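Local coordinates for peptidoglycan-recognition protein SD (Drosophila melanogaster, PDB 2RKQ) that recognises bacterial peptidoglycan in innate immunity and activates the Toll pathway in response to Gram-positive bacteria, at residues Lys148-Glu152 with Ala153-Leu157. Numbering follows the deposited sequence. Where two conformers were deposited one is given.
Sequences KSPGE and ALYAL
Pro150 and Gly151 meet Leu154 and Tyr155 where a type VIa turn, with a cis peptide bond before Pro150, feeds into helix 152-158 in the amidase-like fold of this recognition protein. The turn closes with Gly151 N on Lys148 O (2.8 Å), and Gly151 takes the N-cap position, where its positive phi would push a side chain against the preceding carbonyl. Ala153, partly exposed, has a small side chain that suits the first turn. Leu154 is buried: CG, anti to the backbone N (chi1 174°), carries CD2 alongside Pro150 CB at 3.6 Å, while the leucine continues on to Phe106 and to Leu116 of helix 113-128. Its CB also covers Pro150 O, a buried carbonyl oxygen without a polar partner in the model. Tyr155 N bonds to Gly151 O at 2.8 Å, almost head-on (C=O...N 174°). Pro150 CG also lies 3.9 Å from Tyr155 CB, and the tyrosine side chain touches Arg142 and Gln143. An alanine in place of Pro150 lacks CG and CD, which would probably leave Tyr155 CB without its apolar neighbour and the cis peptide bond less favoured. Ala156, at an exposed site, needs little bulk; its N donates to Glu152 O. That glutamate suits the first turn: a carboxylate there probably benefits from the positive end of the helix dipole, and in one of its two conformers the bent chain brings OE1 to Lys148 NZ in a salt bridge of 2.7 Å, through the anti lone pair, with Arg142 as second partner. At Leu157 the grip slackens, its N making weak bonds to Leu154 O at 3.1 Å and Ala153 O at 3.4 Å.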
loop_
_atom_site.group_PDB
_atom_site.type_symbol
_atom_site.label_atom_id
_atom_site.label_comp_id
_atom_site.label_asym_id
_atom_site.label_seq_id
_atom_site.Cartn_x
_atom_site.Cartn_y
_atom_site.Cartn_z
ATOM N N LYS A 148 12.487 -1.750 -7.779
ATOM C CA LYS A 148 12.710 -3.018 -7.093
ATOM C C LYS A 148 11.575 -3.316 -6.122
ATOM O O LYS A 148 11.416 -4.450 -5.684
ATOM C CB LYS A 148 14.027 -3.006 -6.313
ATOM C CG LYS A 148 15.277 -2.905 -7.201
ATOM C CD LYS A 148 15.346 -4.041 -8.234
ATOM C CE LYS A 148 16.316 -5.157 -7.844
ATOM N NZ LYS A 148 15.877 -5.970 -6.670
ATOM N N SER A 149 10.814 -2.285 -5.767
ATOM C CA SER A 149 9.702 -2.449 -4.833
ATOM C C SER A 149 8.807 -3.596 -5.316
ATOM O O SER A 149 8.557 -3.700 -6.517
ATOM C CB SER A 149 8.932 -1.144 -4.781
ATOM O OG SER A 149 7.801 -1.259 -3.945
ATOM N N PRO A 150 8.306 -4.458 -4.406
ATOM C CA PRO A 150 8.316 -4.395 -2.945
ATOM C C PRO A 150 9.526 -5.058 -2.293
ATOM O O PRO A 150 9.491 -5.365 -1.096
ATOM C CB PRO A 150 7.024 -5.138 -2.577
ATOM C CG PRO A 150 6.963 -6.254 -3.629
ATOM C CD PRO A 150 7.538 -5.630 -4.897
ATOM N N GLY A 151 10.592 -5.214 -3.074
ATOM C CA GLY A 151 11.807 -5.855 -2.587
ATOM C C GLY A 151 11.759 -7.330 -2.904
ATOM O O GLY A 151 10.701 -7.969 -2.880
ATOM N N GLU A 152 12.919 -7.905 -3.189
ATOM C CA GLU A 152 12.943 -9.299 -3.622
ATOM C C GLU A 152 12.234 -10.252 -2.666
ATOM O O GLU A 152 11.484 -11.132 -3.107
ATOM C CB GLU A 152 14.381 -9.789 -3.826
ATOM C CG GLU A 152 15.156 -9.098 -4.929
ATOM C CD GLU A 152 14.594 -9.333 -6.325
ATOM O OE1 GLU A 152 14.753 -8.425 -7.168
ATOM O OE2 GLU A 152 14.012 -10.414 -6.597
ATOM N N ALA A 153 12.473 -10.097 -1.361
ATOM C CA ALA A 153 11.953 -11.064 -0.399
ATOM C C ALA A 153 10.443 -10.977 -0.306
ATOM O O ALA A 153 9.744 -11.993 -0.254
ATOM C CB ALA A 153 12.583 -10.856 0.982
ATOM N N LEU A 154 9.936 -9.747 -0.296
ATOM C CA LEU A 154 8.497 -9.578 -0.225
ATOM C C LEU A 154 7.832 -9.955 -1.553
ATOM O O LEU A 154 6.772 -10.591 -1.572
ATOM C CB LEU A 154 8.167 -8.150 0.211
ATOM C CG LEU A 154 6.688 -7.762 0.203
ATOM C CD1 LEU A 154 5.802 -8.756 0.976
ATOM C CD2 LEU A 154 6.566 -6.385 0.807
ATOM N N TYR A 155 8.460 -9.589 -2.660
ATOM C CA TYR A 155 7.929 -9.979 -3.966
ATOM C C TYR A 155 7.802 -11.492 -4.096
ATOM O O TYR A 155 6.776 -11.986 -4.551
ATOM C CB TYR A 155 8.785 -9.425 -5.097
ATOM C CG TYR A 155 8.202 -9.675 -6.464
ATOM C CD1 TYR A 155 8.852 -10.517 -7.366
ATOM C CD2 TYR A 155 6.983 -9.104 -6.842
ATOM C CE1 TYR A 155 8.323 -10.753 -8.628
ATOM C CE2 TYR A 155 6.449 -9.332 -8.105
ATOM C CZ TYR A 155 7.128 -10.163 -8.981
ATOM O OH TYR A 155 6.600 -10.394 -10.234
ATOM N N ALA A 156 8.805 -12.221 -3.619
ATOM C CA ALA A 156 8.769 -13.693 -3.692
ATOM C C ALA A 156 7.578 -14.270 -2.936
ATOM O O ALA A 156 6.984 -15.282 -3.345
ATOM C CB ALA A 156 10.038 -14.266 -3.144
ATOM N N LEU A 157 7.236 -13.625 -1.825
ATOM C CA LEU A 157 6.106 -14.059 -1.021
ATOM C C LEU A 157 4.784 -13.773 -1.731
ATOM O O LEU A 157 3.924 -14.664 -1.839
ATOM C CB LEU A 157 6.134 -13.395 0.363
ATOM C CG LEU A 157 7.268 -13.797 1.304
ATOM C CD1 LEU A 157 7.169 -12.954 2.580
ATOM C CD2 LEU A 157 7.205 -15.303 1.622
#